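Local structure of mutual gliding-motility protein MglA (Myxococcus xanthus, 5YMX) at residues V137-K142 against Y166-P171; C23-N28 against V100-S105; D104-R109 against R143-A148. The protein belongs to the ADP-ribosylation factor family of small P-loop proteins, carries a name that refers to gliding motility, and here holds guanosine-5'-diphosphate. All coordinates share one frame; numbering follows the deposited sequence.

Contact 1 (V137-K142 against Y166-P171). With GDP (guanosine-5'-diphosphate), chain C.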
loop_
_atom_site.group_PDB
_atom_site.type_symbol
_atom_site.label_atom_id
_atom_site.label_comp_id
_atom_site.label_asym_id
_atom_site.label_seq_id
_atom_site.Cartn_x
_atom_site.Cartn_y
_atom_site.Cartn_z
ATOM N N VAL A 137 1.068 2.341 -7.098
ATOM C CA VAL A 137 0.819 3.771 -7.217
ATOM C C VAL A 137 1.736 4.487 -6.242
ATOM O O VAL A 137 2.184 3.917 -5.242
ATOM C CB VAL A 137 -0.653 4.154 -6.943
ATOM C CG1 VAL A 137 -1.615 3.337 -7.797
ATOM C CG2 VAL A 137 -1.012 3.985 -5.486
ATOM N N ILE A 138 2.004 5.754 -6.533
ATOM C CA ILE A 138 2.885 6.561 -5.702
ATOM C C ILE A 138 2.122 7.771 -5.175
ATOM O O ILE A 138 1.375 8.423 -5.915
ATOM C CB ILE A 138 4.202 6.945 -6.431
ATOM C CG1 ILE A 138 5.192 7.614 -5.474
ATOM C CG2 ILE A 138 3.976 7.820 -7.657
ATOM C CD1 ILE A 138 6.636 7.584 -5.981
ATOM N N GLN A 139 2.311 8.058 -3.894
ATOM C CA GLN A 139 1.703 9.212 -3.249
ATOM C C GLN A 139 2.798 10.182 -2.847
ATOM O O GLN A 139 3.747 9.796 -2.165
ATOM C CB GLN A 139 0.931 8.768 -2.007
ATOM C CG GLN A 139 0.253 9.936 -1.279
ATOM C CD GLN A 139 -0.393 9.484 0.006
ATOM O OE1 GLN A 139 0.180 9.637 1.077
ATOM N NE2 GLN A 139 -1.595 8.909 -0.097
ATOM N N TYR A 140 2.668 11.440 -3.272
ATOM C CA TYR A 140 3.566 12.504 -2.822
ATOM C C TYR A 140 2.862 13.178 -1.657
ATOM O O TYR A 140 1.943 13.983 -1.855
ATOM C CB TYR A 140 3.839 13.507 -3.937
ATOM C CG TYR A 140 4.390 12.899 -5.209
ATOM C CD1 TYR A 140 5.287 11.830 -5.172
ATOM C CD2 TYR A 140 4.011 13.385 -6.443
ATOM C CE1 TYR A 140 5.786 11.279 -6.345
ATOM C CE2 TYR A 140 4.513 12.856 -7.609
ATOM C CZ TYR A 140 5.399 11.803 -7.558
ATOM O OH TYR A 140 5.893 11.265 -8.721
ATOM N N ASN A 141 3.246 12.799 -0.438
ATOM C CA ASN A 141 2.571 13.245 0.770
ATOM C C ASN A 141 3.249 14.504 1.329
ATOM O O ASN A 141 4.367 14.863 0.950
ATOM C CB ASN A 141 2.543 12.114 1.806
ATOM C CG ASN A 141 1.633 12.413 2.971
ATOM O OD1 ASN A 141 0.569 13.024 2.804
ATOM N ND2 ASN A 141 2.041 11.997 4.165
ATOM N N LYS A 142 2.567 15.171 2.265
ATOM C CA LYS A 142 3.081 16.377 2.921
ATOM C C LYS A 142 3.182 17.545 1.947
ATOM O O LYS A 142 4.081 18.389 2.059
ATOM C CB LYS A 142 4.403 16.130 3.663
ATOM C CG LYS A 142 4.403 14.854 4.519
ATOM C CD LYS A 142 5.475 14.882 5.593
ATOM C CE LYS A 142 5.450 13.635 6.454
ATOM N NZ LYS A 142 6.577 13.615 7.432
ATOM N N TYR A 166 -0.370 10.602 -6.882
ATOM C CA TYR A 166 -1.386 11.334 -6.136
ATOM C C TYR A 166 -0.715 12.257 -5.134
ATOM O O TYR A 166 0.139 11.823 -4.360
ATOM C CB TYR A 166 -2.348 10.346 -5.432
ATOM C CG TYR A 166 -3.052 9.548 -6.485
ATOM C CD1 TYR A 166 -4.176 10.056 -7.118
ATOM C CD2 TYR A 166 -2.525 8.343 -6.944
ATOM C CE1 TYR A 166 -4.779 9.375 -8.146
ATOM C CE2 TYR A 166 -3.125 7.654 -7.984
ATOM C CZ TYR A 166 -4.253 8.177 -8.576
ATOM O OH TYR A 166 -4.853 7.505 -9.609
ATOM N N GLN A 167 -1.110 13.527 -5.145
ATOM C CA GLN A 167 -0.680 14.469 -4.119
ATOM C C GLN A 167 -1.540 14.298 -2.878
ATOM O O GLN A 167 -2.762 14.173 -2.971
ATOM C CB GLN A 167 -0.818 15.901 -4.631
ATOM C CG GLN A 167 0.166 16.264 -5.712
ATOM C CD GLN A 167 0.131 17.746 -5.984
ATOM O OE1 GLN A 167 0.770 18.540 -5.286
ATOM N NE2 GLN A 167 -0.649 18.136 -6.971
ATOM N N ALA A 168 -0.913 14.330 -1.709
ATOM C CA ALA A 168 -1.660 14.082 -0.486
ATOM C C ALA A 168 -1.214 15.008 0.637
ATOM O O ALA A 168 -0.071 15.468 0.685
ATOM C CB ALA A 168 -1.550 12.616 -0.019
ATOM N N VAL A 169 -2.156 15.274 1.542
ATOM C CA VAL A 169 -1.873 15.824 2.864
ATOM C C VAL A 169 -2.580 14.856 3.811
ATOM O O VAL A 169 -3.754 15.025 4.140
ATOM C CB VAL A 169 -2.390 17.256 3.036
ATOM C CG1 VAL A 169 -2.050 17.780 4.432
ATOM C CG2 VAL A 169 -1.800 18.150 1.957
ATOM N N ALA A 170 -1.886 13.797 4.203
ATOM C CA ALA A 170 -2.578 12.680 4.836
ATOM C C ALA A 170 -3.376 13.063 6.081
ATOM O O ALA A 170 -4.479 12.516 6.260
ATOM C CB ALA A 170 -1.599 11.533 5.099
ATOM N N PRO A 171 -2.908 13.951 6.963
ATOM C CA PRO A 171 -3.669 14.206 8.199
ATOM C C PRO A 171 -5.049 14.783 7.955
ATOM O O PRO A 171 -5.944 14.576 8.783
ATOM C CB PRO A 171 -2.764 15.160 8.996
ATOM C CG PRO A 171 -1.387 14.888 8.447
ATOM C CD PRO A 171 -1.595 14.619 6.984
HETATM P PB GDP C . 4.901 6.518 9.189
HETATM O O1B GDP C . 3.733 5.656 9.597
HETATM O O2B GDP C . 6.139 6.249 9.988
HETATM O O3B GDP C . 5.159 6.514 7.713
HETATM O O3A GDP C . 4.527 8.075 9.496
HETATM P PA GDP C . 3.248 8.719 10.259
HETATM O O1A GDP C . 3.257 8.270 11.686
HETATM O O2A GDP C . 1.981 8.516 9.482
HETATM O "O5'" GDP C . 3.607 10.275 10.171
HETATM C "C5'" GDP C . 4.764 10.811 10.821
HETATM C "C4'" GDP C . 4.503 12.264 11.210
HETATM O "O4'" GDP C . 4.284 13.055 10.035
HETATM C "C3'" GDP C . 3.273 12.444 12.083
HETATM O "O3'" GDP C . 3.557 13.504 13.010
HETATM C "C2'" GDP C . 2.214 12.898 11.103
HETATM O "O2'" GDP C . 1.199 13.692 11.722
HETATM C "C1'" GDP C . 3.032 13.728 10.138
HETATM N N9 GDP C . 2.421 13.791 8.804
HETATM C C8 GDP C . 1.989 12.738 8.062
HETATM N N7 GDP C . 1.490 13.174 6.877
HETATM C C5 GDP C . 1.653 14.519 6.857
HETATM C C6 GDP C . 1.355 15.596 5.909
HETATM O O6 GDP C . 0.831 15.355 4.806
HETATM N N1 GDP C . 1.667 16.848 6.278
HETATM C C2 GDP C . 2.232 17.162 7.453
HETATM N N2 GDP C . 2.505 18.464 7.715
HETATM N N3 GDP C . 2.534 16.225 8.384
HETATM C C4 GDP C . 2.267 14.918 8.121
#

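Contact 2 (C23-N28 against V100-S105). With GDP (guanosine-5'-diphosphate), chain C.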
loop_
_atom_site.group_PDB
_atom_site.type_symbol
_atom_site.label_atom_id
_atom_site.label_comp_id
_atom_site.label_asym_id
_atom_site.label_seq_id
_atom_site.Cartn_x
_atom_site.Cartn_y
_atom_site.Cartn_z
ATOM N N CYS A 23 6.976 9.056 6.952
ATOM C CA CYS A 23 6.517 9.684 5.727
ATOM C C CYS A 23 5.010 9.849 5.649
ATOM O O CYS A 23 4.548 10.584 4.772
ATOM C CB CYS A 23 7.008 8.900 4.507
ATOM S SG CYS A 23 6.263 7.269 4.334
ATOM N N GLY A 24 4.239 9.178 6.514
ATOM C CA GLY A 24 2.797 9.306 6.506
ATOM C C GLY A 24 2.002 8.026 6.321
ATOM O O GLY A 24 0.804 8.101 6.033
ATOM N N LYS A 25 2.623 6.852 6.481
ATOM C CA LYS A 25 1.912 5.594 6.232
ATOM C C LYS A 25 0.847 5.333 7.293
ATOM O O LYS A 25 -0.306 5.029 6.960
ATOM C CB LYS A 25 2.922 4.448 6.135
ATOM C CG LYS A 25 3.951 4.701 5.041
ATOM C CD LYS A 25 4.988 3.591 4.852
ATOM C CE LYS A 25 5.830 3.311 6.091
ATOM N NZ LYS A 25 6.607 4.515 6.544
ATOM N N THR A 26 1.211 5.450 8.570
ATOM C CA THR A 26 0.222 5.330 9.640
ATOM C C THR A 26 -0.928 6.296 9.423
ATOM O O THR A 26 -2.102 5.931 9.586
ATOM C CB THR A 26 0.871 5.634 10.998
ATOM O OG1 THR A 26 1.914 4.696 11.265
ATOM C CG2 THR A 26 -0.181 5.574 12.135
ATOM N N THR A 27 -0.605 7.539 9.052
ATOM C CA THR A 27 -1.641 8.556 8.900
ATOM C C THR A 27 -2.612 8.173 7.792
ATOM O O THR A 27 -3.828 8.324 7.943
ATOM C CB THR A 27 -0.984 9.916 8.630
ATOM O OG1 THR A 27 -0.052 10.217 9.685
ATOM C CG2 THR A 27 -2.023 11.019 8.580
ATOM N N ASN A 28 -2.096 7.658 6.673
ATOM C CA ASN A 28 -2.972 7.140 5.626
ATOM C C ASN A 28 -3.891 6.055 6.171
ATOM O O ASN A 28 -5.108 6.098 5.964
ATOM C CB ASN A 28 -2.132 6.556 4.482
ATOM C CG ASN A 28 -1.802 7.571 3.404
ATOM O OD1 ASN A 28 -2.542 7.698 2.436
ATOM N ND2 ASN A 28 -0.677 8.287 3.556
ATOM N N VAL A 100 1.409 0.832 -2.378
ATOM C CA VAL A 100 1.381 2.292 -2.384
ATOM C C VAL A 100 2.716 2.736 -1.826
ATOM O O VAL A 100 3.035 2.425 -0.676
ATOM C CB VAL A 100 0.244 2.859 -1.517
ATOM C CG1 VAL A 100 0.347 4.386 -1.447
ATOM C CG2 VAL A 100 -1.112 2.410 -2.049
ATOM N N PHE A 101 3.513 3.436 -2.636
ATOM C CA PHE A 101 4.724 4.062 -2.123
ATOM C C PHE A 101 4.372 5.471 -1.672
ATOM O O PHE A 101 3.911 6.285 -2.482
ATOM C CB PHE A 101 5.865 4.092 -3.144
ATOM C CG PHE A 101 7.155 4.610 -2.559
ATOM C CD1 PHE A 101 8.014 3.756 -1.886
ATOM C CD2 PHE A 101 7.488 5.960 -2.629
ATOM C CE1 PHE A 101 9.197 4.231 -1.329
ATOM C CE2 PHE A 101 8.664 6.437 -2.058
ATOM C CZ PHE A 101 9.525 5.569 -1.427
ATOM N N VAL A 102 4.564 5.747 -0.386
ATOM C CA VAL A 102 4.296 7.067 0.182
ATOM C C VAL A 102 5.626 7.795 0.285
ATOM O O VAL A 102 6.510 7.369 1.032
ATOM C CB VAL A 102 3.589 6.971 1.545
ATOM C CG1 VAL A 102 3.337 8.380 2.100
ATOM C CG2 VAL A 102 2.280 6.161 1.433
ATOM N N ALA A 103 5.779 8.866 -0.492
ATOM C CA ALA A 103 6.975 9.686 -0.452
ATOM C C ALA A 103 6.749 10.900 0.442
ATOM O O ALA A 103 5.698 11.552 0.388
ATOM C CB ALA A 103 7.328 10.169 -1.856
ATOM N N ASP A 104 7.748 11.220 1.248
ATOM C CA ASP A 104 7.717 12.433 2.045
ATOM C C ASP A 104 8.251 13.563 1.173
ATOM O O ASP A 104 9.415 13.535 0.765
ATOM C CB ASP A 104 8.599 12.210 3.271
ATOM C CG ASP A 104 8.532 13.344 4.262
ATOM O OD1 ASP A 104 8.493 14.518 3.832
ATOM O OD2 ASP A 104 8.546 13.063 5.481
ATOM N N SER A 105 7.403 14.549 0.868
ATOM C CA SER A 105 7.791 15.561 -0.113
ATOM C C SER A 105 8.861 16.522 0.382
ATOM O O SER A 105 9.374 17.305 -0.423
ATOM C CB SER A 105 6.579 16.373 -0.576
ATOM O OG SER A 105 5.671 15.543 -1.281
HETATM P PB GDP C . 4.901 6.518 9.189
HETATM O O1B GDP C . 3.733 5.656 9.597
HETATM O O2B GDP C . 6.139 6.249 9.988
HETATM O O3B GDP C . 5.159 6.514 7.713
HETATM O O3A GDP C . 4.527 8.075 9.496
HETATM P PA GDP C . 3.248 8.719 10.259
HETATM O O1A GDP C . 3.257 8.270 11.686
HETATM O O2A GDP C . 1.981 8.516 9.482
HETATM O "O5'" GDP C . 3.607 10.275 10.171
HETATM C "C5'" GDP C . 4.764 10.811 10.821
HETATM C "C4'" GDP C . 4.503 12.264 11.210
HETATM O "O4'" GDP C . 4.284 13.055 10.035
HETATM C "C3'" GDP C . 3.273 12.444 12.083
HETATM O "O3'" GDP C . 3.557 13.504 13.010
HETATM C "C2'" GDP C . 2.214 12.898 11.103
HETATM O "O2'" GDP C . 1.199 13.692 11.722
HETATM C "C1'" GDP C . 3.032 13.728 10.138
HETATM N N9 GDP C . 2.421 13.791 8.804
HETATM C C8 GDP C . 1.989 12.738 8.062
HETATM N N7 GDP C . 1.490 13.174 6.877
HETATM C C5 GDP C . 1.653 14.519 6.857
HETATM C C6 GDP C . 1.355 15.596 5.909
HETATM O O6 GDP C . 0.831 15.355 4.806
HETATM N N1 GDP C . 1.667 16.848 6.278
HETATM C C2 GDP C . 2.232 17.162 7.453
HETATM N N2 GDP C . 2.505 18.464 7.715
HETATM N N3 GDP C . 2.534 16.225 8.384
HETATM C C4 GDP C . 2.267 14.918 8.121
#

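Contact 3 (D104-R109 against R143-A148). With GDP (guanosine-5'-diphosphate), chain C.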
loop_
_atom_site.group_PDB
_atom_site.type_symbol
_atom_site.label_atom_id
_atom_site.label_comp_id
_atom_site.label_asym_id
_atom_site.label_seq_id
_atom_site.Cartn_x
_atom_site.Cartn_y
_atom_site.Cartn_z
ATOM N N ASP A 104 7.748 11.220 1.248
ATOM C CA ASP A 104 7.717 12.433 2.045
ATOM C C ASP A 104 8.251 13.563 1.173
ATOM O O ASP A 104 9.415 13.535 0.765
ATOM C CB ASP A 104 8.599 12.210 3.271
ATOM C CG ASP A 104 8.532 13.344 4.262
ATOM O OD1 ASP A 104 8.493 14.518 3.832
ATOM O OD2 ASP A 104 8.546 13.063 5.481
ATOM N N SER A 105 7.403 14.549 0.868
ATOM C CA SER A 105 7.791 15.561 -0.113
ATOM C C SER A 105 8.861 16.522 0.382
ATOM O O SER A 105 9.374 17.305 -0.423
ATOM C CB SER A 105 6.579 16.373 -0.576
ATOM O OG SER A 105 5.671 15.543 -1.281
ATOM N N GLN A 106 9.194 16.516 1.666
ATOM C CA GLN A 106 10.207 17.446 2.159
ATOM C C GLN A 106 11.557 17.191 1.499
ATOM O O GLN A 106 12.001 16.046 1.381
ATOM C CB GLN A 106 10.365 17.296 3.666
ATOM C CG GLN A 106 9.121 17.640 4.443
ATOM C CD GLN A 106 9.299 17.379 5.908
ATOM O OE1 GLN A 106 9.631 18.284 6.673
ATOM N NE2 GLN A 106 9.097 16.130 6.311
ATOM N N ILE A 107 12.237 18.274 1.110
ATOM C CA ILE A 107 13.547 18.114 0.486
ATOM C C ILE A 107 14.477 17.305 1.381
ATOM O O ILE A 107 15.266 16.490 0.897
ATOM C CB ILE A 107 14.147 19.481 0.106
ATOM C CG1 ILE A 107 15.539 19.316 -0.512
ATOM C CG2 ILE A 107 14.252 20.384 1.328
ATOM C CD1 ILE A 107 15.554 18.566 -1.823
ATOM N N GLU A 108 14.396 17.509 2.701
ATOM C CA GLU A 108 15.293 16.813 3.622
ATOM C C GLU A 108 15.087 15.305 3.617
ATOM O O GLU A 108 15.945 14.576 4.118
ATOM C CB GLU A 108 15.120 17.352 5.048
ATOM C CG GLU A 108 15.489 18.823 5.220
ATOM C CD GLU A 108 14.311 19.772 5.047
ATOM O OE1 GLU A 108 13.268 19.365 4.493
ATOM O OE2 GLU A 108 14.435 20.938 5.481
ATOM N N ARG A 109 13.969 14.826 3.082
ATOM C CA ARG A 109 13.665 13.402 3.063
ATOM C C ARG A 109 13.769 12.807 1.668
ATOM O O ARG A 109 13.435 11.631 1.480
ATOM C CB ARG A 109 12.276 13.148 3.656
ATOM C CG ARG A 109 12.144 13.517 5.137
ATOM C CD ARG A 109 13.121 12.705 5.997
ATOM N NE ARG A 109 12.641 11.349 6.261
ATOM C CZ ARG A 109 13.418 10.341 6.649
ATOM N NH1 ARG A 109 14.731 10.510 6.795
ATOM N NH2 ARG A 109 12.870 9.152 6.883
ATOM N N ARG A 143 2.236 17.625 1.004
ATOM C CA ARG A 143 2.226 18.734 0.057
ATOM C C ARG A 143 2.011 20.078 0.742
ATOM O O ARG A 143 2.267 21.117 0.127
ATOM C CB ARG A 143 1.127 18.538 -0.997
ATOM C CG ARG A 143 1.194 17.220 -1.777
ATOM C CD ARG A 143 2.562 16.998 -2.428
ATOM N NE ARG A 143 2.891 18.082 -3.350
ATOM C CZ ARG A 143 4.127 18.431 -3.690
ATOM N NH1 ARG A 143 5.161 17.785 -3.175
ATOM N NH2 ARG A 143 4.338 19.440 -4.528
ATOM N N ASP A 144 1.548 20.078 1.994
ATOM C CA ASP A 144 1.258 21.307 2.724
ATOM C C ASP A 144 2.511 22.013 3.223
ATOM O O ASP A 144 2.447 23.207 3.529
ATOM C CB ASP A 144 0.371 20.985 3.933
ATOM C CG ASP A 144 1.016 19.982 4.882
ATOM O OD1 ASP A 144 1.395 18.881 4.430
ATOM O OD2 ASP A 144 1.159 20.285 6.083
ATOM N N LEU A 145 3.637 21.329 3.297
ATOM C CA LEU A 145 4.785 21.927 3.973
ATOM C C LEU A 145 5.557 22.849 3.029
ATOM O O LEU A 145 5.674 22.570 1.834
ATOM C CB LEU A 145 5.716 20.843 4.507
ATOM C CG LEU A 145 5.137 20.001 5.649
ATOM C CD1 LEU A 145 6.089 18.872 6.040
ATOM C CD2 LEU A 145 4.814 20.911 6.848
ATOM N N PRO A 146 6.086 23.962 3.545
ATOM C CA PRO A 146 6.803 24.910 2.676
ATOM C C PRO A 146 8.070 24.343 2.072
ATOM O O PRO A 146 8.503 24.830 1.020
ATOM C CB PRO A 146 7.109 26.092 3.610
ATOM C CG PRO A 146 7.089 25.492 4.996
ATOM C CD PRO A 146 6.015 24.423 4.940
ATOM N N ASN A 147 8.683 23.343 2.705
ATOM C CA ASN A 147 9.861 22.675 2.178
ATOM C C ASN A 147 9.520 21.485 1.288
ATOM O O ASN A 147 10.415 20.707 0.946
ATOM C CB ASN A 147 10.793 22.251 3.321
ATOM C CG ASN A 147 10.079 21.436 4.399
ATOM O OD1 ASN A 147 8.904 21.661 4.696
ATOM N ND2 ASN A 147 10.803 20.508 5.010
ATOM N N ALA A 148 8.259 21.332 0.897
ATOM C CA ALA A 148 7.883 20.273 -0.027
ATOM C C ALA A 148 8.344 20.641 -1.431
ATOM O O ALA A 148 8.067 21.746 -1.912
ATOM C CB ALA A 148 6.364 20.097 -0.013
HETATM P PB GDP C . 4.901 6.518 9.189
HETATM O O1B GDP C . 3.733 5.656 9.597
HETATM O O2B GDP C . 6.139 6.249 9.988
HETATM O O3B GDP C . 5.159 6.514 7.713
HETATM O O3A GDP C . 4.527 8.075 9.496
HETATM P PA GDP C . 3.248 8.719 10.259
HETATM O O1A GDP C . 3.257 8.270 11.686
HETATM O O2A GDP C . 1.981 8.516 9.482
HETATM O "O5'" GDP C . 3.607 10.275 10.171
HETATM C "C5'" GDP C . 4.764 10.811 10.821
HETATM C "C4'" GDP C . 4.503 12.264 11.210
HETATM O "O4'" GDP C . 4.284 13.055 10.035
HETATM C "C3'" GDP C . 3.273 12.444 12.083
HETATM O "O3'" GDP C . 3.557 13.504 13.010
HETATM C "C2'" GDP C . 2.214 12.898 11.103
HETATM O "O2'" GDP C . 1.199 13.692 11.722
HETATM C "C1'" GDP C . 3.032 13.728 10.138
HETATM N N9 GDP C . 2.421 13.791 8.804
HETATM C C8 GDP C . 1.989 12.738 8.062
HETATM N N7 GDP C . 1.490 13.174 6.877
HETATM C C5 GDP C . 1.653 14.519 6.857
HETATM C C6 GDP C . 1.355 15.596 5.909
HETATM O O6 GDP C . 0.831 15.355 4.806
HETATM N N1 GDP C . 1.667 16.848 6.278
HETATM C C2 GDP C . 2.232 17.162 7.453
HETATM N N2 GDP C . 2.505 18.464 7.715
HETATM N N3 GDP C . 2.534 16.225 8.384
HETATM C C4 GDP C . 2.267 14.918 8.121
#

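Contact 1 (V137-K142 against Y166-P171)
Gln139 and Ala168 meet where two parallel strands of a P-loop nucleotide-binding fold, 136-141 and 165-167, run side by side and form a beta-alpha-beta unit with helix 151-158. Parallel bridges pair Gln139 with Tyr166 and Tyr140 with Gln167. The backbone bonds run Tyr166 N to Ile138 O, Tyr140 N to Tyr166 O and Ala168 N to Tyr140 O. Gln139 keeps CG anti to its backbone N (chi1 -180°) and stays extended, which lays its amide against the methyl of Ala168, CD to CB 3.3 Å; the amide's polar ends go to Asn28 and Thr179. The Tyr166 ring turns the edge of CE2 to CB of Val137, 4.4 Å away, while the Tyr140 ring lies on the other face of the sheet with its hydroxyl bonded to Glu165.

Toward the C-terminal end of strand 136-141 the pair becomes the guanine site. Asn141 OD1 takes the N-H of Ala170 on an in-plane lone pair at 2.9 Å, and its ND2 gives a bond to N7 of GDP at 3.0 Å and another to Cys23 O. The aliphatic chain of Lys142 and the ring of Pro171 cover the purine, with Lys142 CG 3.4 Å from GDP C6 and Pro171 CD 3.3 Å from GDP C5. Ala170 N also sends a weak bond to GDP O6 at 3.2 Å.

Contact 2 (C23-N28 against V100-S105)
O3B of the GDP beta-phosphate is gripped by three donors of 23-28: the backbone N of Gly24 at 3.1 Å, the backbone N of Lys25 at 2.8 Å and Lys25 NZ at 2.7 Å. Bends at chi3 and chi4 (both -60°) curl the lysine back to place its ammonium there. Thr26 holds O1B and Thr27 holds O2A, each through both its backbone N and its hydroxyl, as in a Walker A P-loop, at the start of helix 25-34, with Gly24 at its N-cap.

Strand 98-104 backs this loop through Val102, whose side chain points into it. CG1 of Val102 lies 3.8 Å from SG of Cys23, which also comes within 3.3 Å of Val102 O; CB of Val102 lies 4.2 Å from CG of Lys25. Cys23 sets its CB against CB of Asp104, 3.9 Å away, while the Asp104 carboxylate is engaged by Lys142. Gly24 O accepts from Asn28 N and from Asn28 ND2 on opposite faces of its carbonyl plane, the side-chain bond being nearly straight at 171°. No clear hydrogen bond crosses to the strand, where carbon and sulfur contacts dominate; backbone amides, helix start and lysine together would be expected to stabilise the phosphate charge.

Contact 3 (D104-R109 against R143-A148)
Asn147 points its amide into the loop 104-109, where ND2 bonds to two acceptors, Gln106 OE1 at 3.0 Å and Glu108 OE1 at 2.8 Å. Its CG lies between the backbone N and the carbonyl carbon (chi1 53°), which brings ND2 to both oxygens. The amides of Asn147 and Gln106 stand almost perpendicular, 88° apart, and the Glu108 carboxylate, swung round by a bend at chi2, is turned 72° from the Asn147 amide. Each acceptor nevertheless lies close to the plane of the Asn147 amide.

The buried end of the contact is at Ser105, which has its CB 3.8 Å from CB of Ala148. Arg143 NH1 donates a hydrogen bond to Ser105 OG at 3.0 Å, the oxygen lying in the guanidinium plane. That OG also bonds to Asn141 O, and NH1 bonds to Val149 O, which ties the two loops to the neighbouring strand end and to the chain ahead of helix 151-158. A bond from Ile107 N to Asn147 O joins the backbones near the single bridge of Gln106 and Ala148.

By contrast, Ile107 and Glu108 form the exposed margin, each burying little surface against 143-148. On the nucleotide side, CD1 of Leu145 packs on CD of Gln106 at 3.5 Å. The amide of Gln106 is steadied by Asp104, whose OD1 accepts its NE2 on the syn lone pair and its backbone N on the anti lone pair, the latter closing an Asx turn. Asp144 reads the guanine, OD1 taking N1 of GDP and OD2 taking N2. With Asn141 and Lys142 three and two residues earlier, this aspartate completes the NKxD guanine-recognition motif of small Ras-like P-loop proteins, here with the sequence Asn-Lys-Arg-Asp.

All three contacts touch one GDP: contact 2 binds its phosphates, contact 1 meets the guanine from both of its segments, and contact 3 adds Asp144. Centres of contacts 1 and 2 lie about 7 Å apart, and they share the sheet, where Gln139 N approaches Phe101 O at 2.8 Å. Contact 3 sits about 11 Å from contact 1 and about 12 Å from contact 2, centre to centre, farther out toward the surface. Asp104 and Ser105 belong to both contacts 2 and 3, and each reaches contact 1: Asp104 OD2 forms a salt bridge with Lys142 NZ at 2.8 Å, and Ser105 OG lies 2.7 Å from Asn141 O.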